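Local coordinates for protein ATP phosphoribosyltransferase regulatory subunit (Bacillus halodurans, PDB 3OD1) that probably acts with the HisG subunit in the first step of histidine biosynthesis and may allow feedback regulation of that step by histidine, at residues E337-L342 with D385-I390; D32-E37 with I150-R155; A107-V112 with E125-G130. All coordinates share one frame; numbering follows the deposited sequence.

Contact 1 of 3, residues E337-L342 with D385-I390; sequences EQTCIL and DVIYCI
L342 sets its CG anti to its own carbonyl carbon, and a chi2 of 162° then carries CD1 against the neighbouring strand, 3.5 Å from CE1 of Y388. The same methyl reaches CG1 of V386 at 3.8 Å, so one branch of the leucine spans two residues of strand 385-389 that lie on the same face of the sheet. Beside it the Y388 side chain points the same way as L342. On the other face, I387 has an unusual chi2 of 108°, which turns CD1 toward T339; CD1 of I387 is pressed on CG2 of T339 at a tight 3.4 Å. I341 lies alongside I387 with CG1 next to its CB, while its CG2 meets SG of C389 at 3.8 Å.

The backbones of C340 and L342 use both N-H and C=O toward strand 385-389. The bond from L342 N to I387 O is 2.8 Å long, and C389 N donates to L342 O at the same 2.8 Å. T339 and I341 turn their backbone bonds the other way, T339 to A364 and V366, I341 to V366 and Q368. Helix 348-359 packs on the I341 and I387 face, helix 376-381 on that of C340, L342 and Y388. Parallel strands, 17° apart here, with strand 339-343 central and helices on both faces, make up a small three-layer alpha/beta domain related to the anticodon-binding domains of class II synthetases.

Contact 2 of 3, residues D32-E37 with I150-R155; sequences DQMTEE and IAALKR
The guanidinium of R155 is gripped at all three nitrogens by residues from a single stretch of helix, Q33, E36 and E37. NE donates to OE1 of Q33 at 3.1 Å, a bond bent to 142° at the hydrogen but with the oxygen in the guanidinium plane. NH1 donates to OE1 of E37 at 2.9 Å, also in that plane, as part of a salt bridge. NH2 forms a second salt bridge, 2.9 Å to OE1 of E36; the E36 carboxylate is turned 77° from the guanidinium, and CB of E36 lies over one face of it. An arginine chain extended from CG to NE delivers the charge this far. An alanine in place of R155 would probably leave the E36 and E37 carboxylates without their shared cation, and the amide of Q33 free to turn.

Helices 21-40 and 139-155 run in roughly opposing directions on the mixed sheet of the class II synthetase core; the former is consistent with the long helix of motif 1. The short segments come within 8.1 Å between axes, a closeness that the small side chains of A151 and A152 allow. E37 lays its CG near A152 N, and its OE2 accepts a hydrogen bond from NE1 of W41. Deeper in, the selenomethionine M34 bends at chi3 (65°) to bring CE onto CB of A152 at 3.6 Å, with CD2 of L153 alongside and L323 of helix 320-327 next to both.

Contact 3 of 3, residues A107-V112 with E125-G130; sequences AYQSNV and EFEQLG
Y108, V112 and Q128 have the most surface buried here, and all three lie on one face of the two strands. Y108 holds its CG between its own backbone N and carbonyl carbon (chi1 59°), the crowded position. Its ring lies over G130 of the neighbouring strand. The CA of G130 stands 4.0 Å from the centre of the ring in a CH-pi contact, and its N lies above the same ring toward the rim. A beta carbon on residue 130 would fall only 2.7 Å from Y108 OH, so the glycine makes room for the tyrosine. The extended Q128 chain carries its amide to that hydroxyl: NE2 donates to Y108 OH at 3.0 Å, with the oxygen in the amide plane. The other end of the amide, OE1, is at the edge of the F126 ring and 4.1 Å from CG2 of V112. That methyl presses on CE1 of F126 at 3.4 Å, and R319 makes a cation-pi contact with the same ring.

Strands 104-113 and 125-134 form an antiparallel hairpin consistent with motif 2 of class II synthetases. S110 and Q128 are a hydrogen-bonded pair, with Q128 N donating to S110 O at 2.7 Å. Q109, N111, E127 and L129 occupy the other face of the hairpin. There Q109 NE2 donates to OE2 of E127 at 2.9 Å, a straight bond (163°) that meets the oxygen from above the carboxylate plane; OE1 of E127 pairs with K27. N111 ND2 makes a weak bond to OE2 of E125, 2.9 Å long but bent to 116°. The same carboxylate oxygen takes a hydrogen bond from T50 of the second subunit.

Contacts 2 and 3 belong to the synthetase-like core, their centres about 15 Å apart, and contact 3 is nested within the loop that contact 2 closes. Helix 21-40 rests on the hairpin: T35 CG2 lies 3.4 Å from Q109 OE1, and M34 and T35 pack on L129. Helix 139-155 is the next element after strand 125-134, so one run of chain supplies a side of both contacts. Contact 1 follows later in the chain, in the separate C-terminal domain; its centre is about 36 Å from that of contact 2 and about 38 Å from that of contact 3. Both domains meet the second subunit, through Q338 with its D44 and E125 with its T50.

Contact 1 of 3, residues E337-L342 with D385-I390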
ATOM      1  N   GLU B 337       9.539 -20.060  -8.627  1.00 77.02           N
ATOM      2  CA  GLU B 337      10.387 -19.785  -9.784  1.00 73.65           C
ATOM      3  C   GLU B 337      11.850 -19.773  -9.386  1.00 65.36           C
ATOM      4  O   GLU B 337      12.727 -20.131 -10.172  1.00 77.07           O
ATOM      5  CB  GLU B 337      10.022 -18.428 -10.400  1.00 75.54           C
ATOM      6  CG  GLU B 337      11.041 -17.891 -11.420  1.00 82.60           C
ATOM      7  CD  GLU B 337      12.203 -17.114 -10.787  1.00 86.78           C
ATOM      8  OE1 GLU B 337      12.098 -15.872 -10.665  1.00 85.80           O
ATOM      9  OE2 GLU B 337      13.230 -17.733 -10.431  1.00 85.82           O
ATOM     10  N   GLN B 338      12.099 -19.356  -8.153  1.00 60.11           N
ATOM     11  CA  GLN B 338      13.447 -19.140  -7.644  1.00 53.67           C
ATOM     12  C   GLN B 338      14.389 -20.339  -7.806  1.00 54.00           C
ATOM     13  O   GLN B 338      13.954 -21.495  -7.848  1.00 54.71           O
ATOM     14  CB  GLN B 338      13.370 -18.705  -6.178  1.00 52.39           C
ATOM     15  CG  GLN B 338      12.696 -17.344  -5.978  1.00 57.38           C
ATOM     16  CD  GLN B 338      11.352 -17.439  -5.272  1.00 55.34           C
ATOM     17  OE1 GLN B 338      10.747 -18.507  -5.194  1.00 57.14           O
ATOM     18  NE2 GLN B 338      10.880 -16.314  -4.753  1.00 55.99           N
ATOM     19  N   THR B 339      15.680 -20.040  -7.925  1.00 50.17           N
ATOM     20  CA  THR B 339      16.735 -21.044  -7.837  1.00 45.89           C
ATOM     21  C   THR B 339      17.251 -21.095  -6.393  1.00 48.09           C
ATOM     22  O   THR B 339      17.243 -20.078  -5.689  1.00 46.04           O
ATOM     23  CB  THR B 339      17.901 -20.699  -8.763  1.00 46.65           C
ATOM     24  OG1 THR B 339      17.463 -20.743 -10.124  1.00 56.77           O
ATOM     25  CG2 THR B 339      19.017 -21.677  -8.584  1.00 46.36           C
ATOM     26  N   CYS B 340      17.688 -22.274  -5.951  1.00 45.44           N
ATOM     27  CA  CYS B 340      18.180 -22.444  -4.588  1.00 45.57           C
ATOM     28  C   CYS B 340      19.584 -23.053  -4.581  1.00 42.71           C
ATOM     29  O   CYS B 340      19.800 -24.131  -5.119  1.00 46.01           O
ATOM     30  CB  CYS B 340      17.228 -23.326  -3.777  1.00 46.40           C
ATOM     31  SG  CYS B 340      17.782 -23.659  -2.087  1.00 50.26           S
ATOM     32  N   ILE B 341      20.536 -22.342  -3.988  1.00 40.06           N
ATOM     33  CA  ILE B 341      21.887 -22.857  -3.817  1.00 42.30           C
ATOM     34  C   ILE B 341      22.036 -23.285  -2.364  1.00 37.54           C
ATOM     35  O   ILE B 341      21.905 -22.468  -1.459  1.00 33.52           O
ATOM     36  CB  ILE B 341      22.956 -21.789  -4.154  1.00 38.47           C
ATOM     37  CG1 ILE B 341      22.868 -21.388  -5.631  1.00 36.26           C
ATOM     38  CG2 ILE B 341      24.356 -22.302  -3.815  1.00 32.92           C
ATOM     39  CD1 ILE B 341      23.618 -20.104  -5.967  1.00 33.66           C
ATOM     40  N   LEU B 342      22.254 -24.573  -2.150  1.00 38.74           N
ATOM     41  CA  LEU B 342      22.469 -25.105  -0.805  1.00 36.93           C
ATOM     42  C   LEU B 342      23.964 -25.204  -0.567  1.00 39.32           C
ATOM     43  O   LEU B 342      24.685 -25.800  -1.365  1.00 41.40           O
ATOM     44  CB  LEU B 342      21.840 -26.496  -0.669  1.00 34.15           C
ATOM     45  CG  LEU B 342      20.318 -26.554  -0.819  1.00 41.93           C
ATOM     46  CD1 LEU B 342      19.859 -27.978  -1.103  1.00 45.14           C
ATOM     47  CD2 LEU B 342      19.630 -25.985   0.429  1.00 45.32           C
ATOM     48  N   ASP B 385      15.032 -25.035  -9.566  1.00 56.76           N
ATOM     49  CA  ASP B 385      16.374 -25.557  -9.770  1.00 64.30           C
ATOM     50  C   ASP B 385      17.135 -25.525  -8.449  1.00 60.46           C
ATOM     51  O   ASP B 385      16.898 -24.649  -7.616  1.00 53.26           O
ATOM     52  CB  ASP B 385      17.107 -24.732 -10.823  1.00 74.91           C
ATOM     53  CG  ASP B 385      18.386 -25.386 -11.279  1.00 82.05           C
ATOM     54  OD1 ASP B 385      18.471 -26.631 -11.203  1.00 87.78           O
ATOM     55  OD2 ASP B 385      19.301 -24.656 -11.716  1.00 83.79           O
ATOM     56  N   VAL B 386      18.039 -26.482  -8.262  1.00 54.15           N
ATOM     57  CA  VAL B 386      18.789 -26.612  -7.018  1.00 51.79           C
ATOM     58  C   VAL B 386      20.258 -26.886  -7.330  1.00 53.30           C
ATOM     59  O   VAL B 386      20.582 -27.809  -8.075  1.00 52.65           O
ATOM     60  CB  VAL B 386      18.236 -27.763  -6.145  1.00 52.61           C
ATOM     61  CG1 VAL B 386      19.004 -27.869  -4.816  1.00 48.49           C
ATOM     62  CG2 VAL B 386      16.752 -27.574  -5.899  1.00 50.08           C
ATOM     63  N   ILE B 387      21.140 -26.070  -6.764  1.00 45.78           N
ATOM     64  CA  ILE B 387      22.579 -26.247  -6.919  1.00 45.09           C
ATOM     65  C   ILE B 387      23.179 -26.601  -5.558  1.00 43.08           C
ATOM     66  O   ILE B 387      22.860 -25.968  -4.554  1.00 45.13           O
ATOM     67  CB  ILE B 387      23.242 -24.954  -7.469  1.00 46.72           C
ATOM     68  CG1 ILE B 387      22.755 -24.660  -8.889  1.00 47.03           C
ATOM     69  CG2 ILE B 387      24.751 -25.053  -7.444  1.00 48.14           C
ATOM     70  CD1 ILE B 387      21.829 -23.495  -8.979  1.00 49.96           C
ATOM     71  N   TYR B 388      24.028 -27.620  -5.519  1.00 42.26           N
ATOM     72  CA  TYR B 388      24.705 -28.010  -4.279  1.00 46.55           C
ATOM     73  C   TYR B 388      26.164 -27.549  -4.264  1.00 44.19           C
ATOM     74  O   TYR B 388      26.950 -27.944  -5.113  1.00 55.01           O
ATOM     75  CB  TYR B 388      24.653 -29.528  -4.092  1.00 52.15           C
ATOM     76  CG  TYR B 388      23.268 -30.085  -3.852  1.00 53.81           C
ATOM     77  CD1 TYR B 388      22.808 -30.314  -2.563  1.00 50.97           C
ATOM     78  CD2 TYR B 388      22.425 -30.391  -4.913  1.00 55.91           C
ATOM     79  CE1 TYR B 388      21.543 -30.829  -2.335  1.00 52.01           C
ATOM     80  CE2 TYR B 388      21.158 -30.908  -4.695  1.00 57.11           C
ATOM     81  CZ  TYR B 388      20.721 -31.122  -3.403  1.00 57.30           C
ATOM     82  OH  TYR B 388      19.461 -31.634  -3.169  1.00 63.80           O
ATOM     83  N   CYS B 389      26.516 -26.686  -3.322  1.00 38.66           N
ATOM     84  CA  CYS B 389      27.917 -26.356  -3.076  1.00 44.28           C
ATOM     85  C   CYS B 389      28.276 -26.953  -1.731  1.00 44.92           C
ATOM     86  O   CYS B 389      28.482 -26.241  -0.754  1.00 41.82           O
ATOM     87  CB  CYS B 389      28.145 -24.841  -3.046  1.00 42.32           C
ATOM     88  SG  CYS B 389      27.699 -24.015  -4.552  1.00 51.80           S
ATOM     89  N   ILE B 390      28.321 -28.278  -1.694  1.00 51.64           N
ATOM     90  CA  ILE B 390      28.564 -29.021  -0.475  1.00 54.53           C
ATOM     91  C   ILE B 390      29.874 -29.774  -0.653  1.00 65.28           C
ATOM     92  O   ILE B 390      30.146 -30.313  -1.730  1.00 67.30           O
ATOM     93  CB  ILE B 390      27.416 -30.023  -0.230  1.00 51.62           C
ATOM     94  CG1 ILE B 390      26.066 -29.291  -0.171  1.00 50.96           C
ATOM     95  CG2 ILE B 390      27.661 -30.841   1.037  1.00 46.99           C
ATOM     96  CD1 ILE B 390      25.857 -28.443   1.081  1.00 42.16           C
TER

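Contact 2 of 3, residues D32-E37 with I150-R155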
ATOM      1  N   ASP B  32       0.355  -3.136 -11.570  1.00 31.22           N
ATOM      2  CA  ASP B  32       1.496  -2.508 -12.228  1.00 35.20           C
ATOM      3  C   ASP B  32       1.220  -2.231 -13.706  1.00 34.96           C
ATOM      4  O   ASP B  32       1.619  -1.198 -14.228  1.00 33.33           O
ATOM      5  CB  ASP B  32       2.751  -3.355 -12.084  1.00 41.19           C
ATOM      6  CG  ASP B  32       3.322  -3.327 -10.667  1.00 41.83           C
ATOM      7  OD1 ASP B  32       2.774  -2.628  -9.778  1.00 36.68           O
ATOM      8  OD2 ASP B  32       4.321  -4.025 -10.453  1.00 42.81           O
ATOM      9  N   GLN B  33       0.520  -3.138 -14.370  1.00 31.39           N
ATOM     10  CA  GLN B  33       0.120  -2.895 -15.754  1.00 33.73           C
ATOM     11  C   GLN B  33      -0.837  -1.705 -15.851  1.00 37.78           C
ATOM     12  O   GLN B  33      -0.689  -0.843 -16.724  1.00 39.49           O
ATOM     13  CB  GLN B  33      -0.499  -4.153 -16.360  1.00 37.17           C
ATOM     14  CG  GLN B  33       0.527  -5.279 -16.535  1.00 41.00           C
ATOM     15  CD  GLN B  33       1.632  -4.887 -17.503  1.00 54.22           C
ATOM     16  OE1 GLN B  33       1.374  -4.243 -18.521  1.00 58.18           O
ATOM     17  NE2 GLN B  33       2.867  -5.268 -17.192  1.00 55.07           N
HETATM   18  N   MSE B  34      -1.811  -1.641 -14.950  1.00 31.06           N
HETATM   19  CA  MSE B  34      -2.746  -0.527 -14.971  1.00 29.59           C
HETATM   20  C   MSE B  34      -2.091   0.803 -14.637  1.00 32.91           C
HETATM   21  O   MSE B  34      -2.370   1.814 -15.288  1.00 39.09           O
HETATM   22  CB  MSE B  34      -3.958  -0.786 -14.068  1.00 32.59           C
HETATM   23  CG  MSE B  34      -4.767  -2.008 -14.497  1.00 39.24           C
HETATM   24 SE   MSE B  34      -6.438  -2.153 -13.550  0.65 43.81          SE
HETATM   25  CE  MSE B  34      -7.306  -0.539 -14.242  1.00 57.65           C
ATOM     26  N   THR B  35      -1.232   0.812 -13.622  1.00 30.48           N
ATOM     27  CA  THR B  35      -0.582   2.044 -13.194  1.00 29.96           C
ATOM     28  C   THR B  35       0.391   2.553 -14.260  1.00 36.24           C
ATOM     29  O   THR B  35       0.570   3.759 -14.419  1.00 32.21           O
ATOM     30  CB  THR B  35       0.128   1.883 -11.829  1.00 35.70           C
ATOM     31  OG1 THR B  35       0.996   0.751 -11.866  1.00 39.80           O
ATOM     32  CG2 THR B  35      -0.895   1.679 -10.717  1.00 40.28           C
ATOM     33  N   GLU B  36       0.992   1.633 -15.007  1.00 34.97           N
ATOM     34  CA  GLU B  36       1.848   2.015 -16.127  1.00 37.89           C
ATOM     35  C   GLU B  36       1.066   2.734 -17.228  1.00 35.68           C
ATOM     36  O   GLU B  36       1.543   3.718 -17.779  1.00 33.43           O
ATOM     37  CB  GLU B  36       2.539   0.796 -16.726  1.00 38.72           C
ATOM     38  CG  GLU B  36       4.031   0.759 -16.459  1.00 61.51           C
ATOM     39  CD  GLU B  36       4.669  -0.551 -16.881  1.00 72.98           C
ATOM     40  OE1 GLU B  36       4.651  -0.864 -18.094  1.00 70.40           O
ATOM     41  OE2 GLU B  36       5.187  -1.265 -15.991  1.00 78.35           O
ATOM     42  N   GLU B  37      -0.106   2.212 -17.581  1.00 31.49           N
ATOM     43  CA  GLU B  37      -0.957   2.869 -18.584  1.00 36.09           C
ATOM     44  C   GLU B  37      -1.396   4.240 -18.075  1.00 35.63           C
ATOM     45  O   GLU B  37      -1.297   5.250 -18.777  1.00 37.99           O
ATOM     46  CB  GLU B  37      -2.199   2.028 -18.904  1.00 36.20           C
ATOM     47  CG  GLU B  37      -3.060   2.591 -20.042  1.00 35.35           C
ATOM     48  CD  GLU B  37      -2.352   2.520 -21.387  1.00 42.56           C
ATOM     49  OE1 GLU B  37      -1.399   1.736 -21.492  1.00 40.78           O
ATOM     50  OE2 GLU B  37      -2.742   3.238 -22.339  1.00 43.74           O
ATOM     51  N   ILE B 150     -10.592   1.722 -20.101  1.00 29.14           N
ATOM     52  CA  ILE B 150     -10.635   0.632 -21.058  1.00 32.42           C
ATOM     53  C   ILE B 150      -9.224   0.210 -21.452  1.00 34.96           C
ATOM     54  O   ILE B 150      -8.930  -0.983 -21.566  1.00 39.88           O
ATOM     55  CB  ILE B 150     -11.471   1.013 -22.307  1.00 33.41           C
ATOM     56  CG1 ILE B 150     -12.949   1.159 -21.908  1.00 36.35           C
ATOM     57  CG2 ILE B 150     -11.254  -0.007 -23.443  1.00 32.64           C
ATOM     58  CD1 ILE B 150     -13.865   1.649 -23.004  1.00 41.64           C
ATOM     59  N   ALA B 151      -8.337   1.185 -21.645  1.00 35.46           N
ATOM     60  CA  ALA B 151      -6.970   0.868 -22.041  1.00 36.31           C
ATOM     61  C   ALA B 151      -6.218   0.195 -20.893  1.00 35.20           C
ATOM     62  O   ALA B 151      -5.391  -0.706 -21.103  1.00 39.02           O
ATOM     63  CB  ALA B 151      -6.249   2.114 -22.516  1.00 34.03           C
ATOM     64  N   ALA B 152      -6.506   0.624 -19.669  1.00 31.85           N
ATOM     65  CA  ALA B 152      -5.851   0.032 -18.498  1.00 33.35           C
ATOM     66  C   ALA B 152      -6.353  -1.399 -18.259  1.00 34.24           C
ATOM     67  O   ALA B 152      -5.570  -2.299 -17.977  1.00 37.45           O
ATOM     68  CB  ALA B 152      -6.083   0.899 -17.261  1.00 25.36           C
ATOM     69  N   LEU B 153      -7.665  -1.602 -18.369  1.00 35.78           N
ATOM     70  CA  LEU B 153      -8.243  -2.931 -18.233  1.00 39.58           C
ATOM     71  C   LEU B 153      -7.642  -3.892 -19.255  1.00 38.95           C
ATOM     72  O   LEU B 153      -7.271  -5.007 -18.911  1.00 41.99           O
ATOM     73  CB  LEU B 153      -9.761  -2.877 -18.375  1.00 35.05           C
ATOM     74  CG  LEU B 153     -10.440  -2.238 -17.165  1.00 34.56           C
ATOM     75  CD1 LEU B 153     -11.933  -2.133 -17.376  1.00 33.17           C
ATOM     76  CD2 LEU B 153     -10.119  -3.051 -15.912  1.00 36.20           C
ATOM     77  N   LYS B 154      -7.537  -3.438 -20.501  1.00 37.41           N
ATOM     78  CA  LYS B 154      -6.893  -4.200 -21.568  1.00 43.50           C
ATOM     79  C   LYS B 154      -5.447  -4.556 -21.254  1.00 40.78           C
ATOM     80  O   LYS B 154      -5.020  -5.690 -21.461  1.00 42.25           O
ATOM     81  CB  LYS B 154      -6.939  -3.426 -22.888  1.00 40.60           C
ATOM     82  CG  LYS B 154      -8.295  -3.437 -23.557  1.00 48.77           C
ATOM     83  CD  LYS B 154      -8.168  -3.542 -25.066  1.00 62.99           C
ATOM     84  CE  LYS B 154      -7.997  -2.184 -25.716  1.00 70.69           C
ATOM     85  NZ  LYS B 154      -8.154  -2.284 -27.200  1.00 76.93           N
ATOM     86  N   ARG B 155      -4.685  -3.582 -20.774  1.00 36.27           N
ATOM     87  CA  ARG B 155      -3.277  -3.819 -20.501  1.00 41.86           C
ATOM     88  C   ARG B 155      -3.105  -4.818 -19.344  1.00 47.55           C
ATOM     89  O   ARG B 155      -2.079  -5.491 -19.237  1.00 45.06           O
ATOM     90  CB  ARG B 155      -2.562  -2.505 -20.189  1.00 37.71           C
ATOM     91  CG  ARG B 155      -1.071  -2.511 -20.494  1.00 48.98           C
ATOM     92  CD  ARG B 155      -0.369  -1.468 -19.638  1.00 53.11           C
ATOM     93  NE  ARG B 155       1.082  -1.474 -19.781  1.00 49.99           N
ATOM     94  CZ  ARG B 155       1.764  -0.563 -20.470  1.00 62.86           C
ATOM     95  NH1 ARG B 155       1.124   0.432 -21.081  1.00 49.19           N
ATOM     96  NH2 ARG B 155       3.089  -0.646 -20.545  1.00 71.79           N
TER

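Contact 3 of 3, residues A107-V112 with E125-G130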
ATOM      1  N   ALA B 107      -3.916  10.112  -9.496  1.00 26.98           N
ATOM      2  CA  ALA B 107      -4.177   8.674  -9.501  1.00 28.61           C
ATOM      3  C   ALA B 107      -3.827   8.081  -8.150  1.00 32.69           C
ATOM      4  O   ALA B 107      -3.121   8.706  -7.350  1.00 32.59           O
ATOM      5  CB  ALA B 107      -3.355   7.949 -10.602  1.00 28.28           C
ATOM      6  N   TYR B 108      -4.325   6.878  -7.882  1.00 33.19           N
ATOM      7  CA  TYR B 108      -4.038   6.233  -6.606  1.00 31.70           C
ATOM      8  C   TYR B 108      -4.108   4.725  -6.750  1.00 32.57           C
ATOM      9  O   TYR B 108      -4.715   4.210  -7.679  1.00 30.29           O
ATOM     10  CB  TYR B 108      -5.045   6.687  -5.547  1.00 28.59           C
ATOM     11  CG  TYR B 108      -6.474   6.365  -5.936  1.00 31.91           C
ATOM     12  CD1 TYR B 108      -7.221   7.255  -6.695  1.00 27.72           C
ATOM     13  CD2 TYR B 108      -7.061   5.154  -5.576  1.00 29.82           C
ATOM     14  CE1 TYR B 108      -8.541   6.965  -7.069  1.00 30.55           C
ATOM     15  CE2 TYR B 108      -8.376   4.846  -5.949  1.00 31.55           C
ATOM     16  CZ  TYR B 108      -9.113   5.759  -6.690  1.00 34.74           C
ATOM     17  OH  TYR B 108     -10.412   5.451  -7.068  1.00 31.57           O
ATOM     18  N   GLN B 109      -3.460   4.028  -5.823  1.00 23.76           N
ATOM     19  CA  GLN B 109      -3.655   2.604  -5.645  1.00 27.96           C
ATOM     20  C   GLN B 109      -3.618   2.421  -4.130  1.00 34.39           C
ATOM     21  O   GLN B 109      -2.565   2.550  -3.500  1.00 30.64           O
ATOM     22  CB  GLN B 109      -2.537   1.816  -6.333  1.00 28.88           C
ATOM     23  CG  GLN B 109      -2.658   0.321  -6.183  1.00 29.56           C
ATOM     24  CD  GLN B 109      -1.496  -0.432  -6.832  1.00 42.38           C
ATOM     25  OE1 GLN B 109      -0.867   0.064  -7.768  1.00 36.86           O
ATOM     26  NE2 GLN B 109      -1.224  -1.648  -6.343  1.00 35.10           N
ATOM     27  N   SER B 110      -4.778   2.167  -3.538  1.00 32.36           N
ATOM     28  CA  SER B 110      -4.903   2.266  -2.092  1.00 34.67           C
ATOM     29  C   SER B 110      -5.933   1.313  -1.531  1.00 29.89           C
ATOM     30  O   SER B 110      -6.944   1.012  -2.175  1.00 34.43           O
ATOM     31  CB  SER B 110      -5.324   3.689  -1.697  1.00 42.02           C
ATOM     32  OG  SER B 110      -4.442   4.662  -2.220  1.00 46.41           O
ATOM     33  N   ASN B 111      -5.699   0.879  -0.298  1.00 27.71           N
ATOM     34  CA  ASN B 111      -6.740   0.181   0.446  1.00 27.36           C
ATOM     35  C   ASN B 111      -7.774   1.167   0.961  1.00 29.86           C
ATOM     36  O   ASN B 111      -7.434   2.209   1.532  1.00 32.77           O
ATOM     37  CB  ASN B 111      -6.144  -0.580   1.620  1.00 25.52           C
ATOM     38  CG  ASN B 111      -5.278  -1.741   1.185  1.00 37.29           C
ATOM     39  OD1 ASN B 111      -5.325  -2.177   0.039  1.00 39.29           O
ATOM     40  ND2 ASN B 111      -4.483  -2.253   2.107  1.00 42.53           N
ATOM     41  N   VAL B 112      -9.040   0.828   0.763  1.00 28.53           N
ATOM     42  CA  VAL B 112     -10.137   1.574   1.367  1.00 24.02           C
ATOM     43  C   VAL B 112     -10.932   0.631   2.260  1.00 32.01           C
ATOM     44  O   VAL B 112     -10.721  -0.592   2.237  1.00 32.20           O
ATOM     45  CB  VAL B 112     -11.047   2.224   0.287  1.00 28.95           C
ATOM     46  CG1 VAL B 112     -10.250   3.261  -0.498  1.00 30.12           C
ATOM     47  CG2 VAL B 112     -11.577   1.168  -0.652  1.00 31.57           C
ATOM     48  N   GLU B 125     -11.863  -4.304   4.153  1.00 32.82           N
ATOM     49  CA  GLU B 125     -10.654  -3.654   3.647  1.00 34.81           C
ATOM     50  C   GLU B 125     -10.331  -4.240   2.285  1.00 33.15           C
ATOM     51  O   GLU B 125     -10.221  -5.453   2.154  1.00 32.93           O
ATOM     52  CB  GLU B 125      -9.446  -3.887   4.585  1.00 26.37           C
ATOM     53  CG  GLU B 125      -8.171  -3.308   3.993  1.00 29.68           C
ATOM     54  CD  GLU B 125      -6.923  -3.495   4.872  1.00 34.83           C
ATOM     55  OE1 GLU B 125      -6.975  -4.245   5.868  1.00 36.01           O
ATOM     56  OE2 GLU B 125      -5.886  -2.883   4.556  1.00 39.20           O
ATOM     57  N   PHE B 126     -10.173  -3.398   1.269  1.00 30.90           N
ATOM     58  CA  PHE B 126      -9.868  -3.911  -0.071  1.00 32.16           C
ATOM     59  C   PHE B 126      -9.164  -2.857  -0.907  1.00 26.17           C
ATOM     60  O   PHE B 126      -9.323  -1.668  -0.676  1.00 29.72           O
ATOM     61  CB  PHE B 126     -11.141  -4.415  -0.785  1.00 30.94           C
ATOM     62  CG  PHE B 126     -12.189  -3.360  -0.969  1.00 35.97           C
ATOM     63  CD1 PHE B 126     -12.081  -2.429  -1.988  1.00 35.66           C
ATOM     64  CD2 PHE B 126     -13.281  -3.295  -0.123  1.00 37.79           C
ATOM     65  CE1 PHE B 126     -13.058  -1.444  -2.162  1.00 40.80           C
ATOM     66  CE2 PHE B 126     -14.255  -2.322  -0.286  1.00 43.48           C
ATOM     67  CZ  PHE B 126     -14.144  -1.394  -1.307  1.00 41.50           C
ATOM     68  N   GLU B 127      -8.375  -3.305  -1.868  1.00 23.08           N
ATOM     69  CA  GLU B 127      -7.537  -2.399  -2.654  1.00 30.51           C
ATOM     70  C   GLU B 127      -8.299  -1.825  -3.855  1.00 31.87           C
ATOM     71  O   GLU B 127      -9.011  -2.534  -4.561  1.00 26.91           O
ATOM     72  CB  GLU B 127      -6.261  -3.124  -3.123  1.00 30.32           C
ATOM     73  CG  GLU B 127      -5.210  -2.212  -3.703  1.00 30.97           C
ATOM     74  CD  GLU B 127      -3.863  -2.896  -3.874  1.00 40.41           C
ATOM     75  OE1 GLU B 127      -3.823  -4.147  -3.903  1.00 39.07           O
ATOM     76  OE2 GLU B 127      -2.846  -2.173  -3.990  1.00 35.31           O
ATOM     77  N   GLN B 128      -8.166  -0.520  -4.054  1.00 33.92           N
ATOM     78  CA  GLN B 128      -8.830   0.135  -5.164  1.00 33.88           C
ATOM     79  C   GLN B 128      -7.825   0.993  -5.901  1.00 32.77           C
ATOM     80  O   GLN B 128      -6.936   1.605  -5.292  1.00 33.16           O
ATOM     81  CB  GLN B 128      -9.983   0.985  -4.651  1.00 31.03           C
ATOM     82  CG  GLN B 128     -10.824   1.609  -5.739  1.00 36.31           C
ATOM     83  CD  GLN B 128     -12.027   2.324  -5.157  1.00 45.50           C
ATOM     84  OE1 GLN B 128     -12.852   1.715  -4.472  1.00 45.63           O
ATOM     85  NE2 GLN B 128     -12.116   3.633  -5.402  1.00 44.65           N
ATOM     86  N   LEU B 129      -7.969   1.038  -7.217  1.00 29.71           N
ATOM     87  CA  LEU B 129      -7.063   1.813  -8.045  1.00 31.22           C
ATOM     88  C   LEU B 129      -7.892   2.667  -9.016  1.00 30.38           C
ATOM     89  O   LEU B 129      -8.936   2.236  -9.505  1.00 32.26           O
ATOM     90  CB  LEU B 129      -6.107   0.840  -8.754  1.00 31.34           C
ATOM     91  CG  LEU B 129      -5.163   1.189  -9.892  1.00 39.24           C
ATOM     92  CD1 LEU B 129      -4.170   0.033 -10.055  1.00 38.86           C
ATOM     93  CD2 LEU B 129      -5.944   1.393 -11.187  1.00 43.06           C
ATOM     94  N   GLY B 130      -7.463   3.896  -9.265  1.00 31.09           N
ATOM     95  CA  GLY B 130      -8.234   4.763 -10.135  1.00 27.16           C
ATOM     96  C   GLY B 130      -7.593   6.117 -10.336  1.00 33.52           C
ATOM     97  O   GLY B 130      -6.431   6.324  -9.961  1.00 31.64           O
TER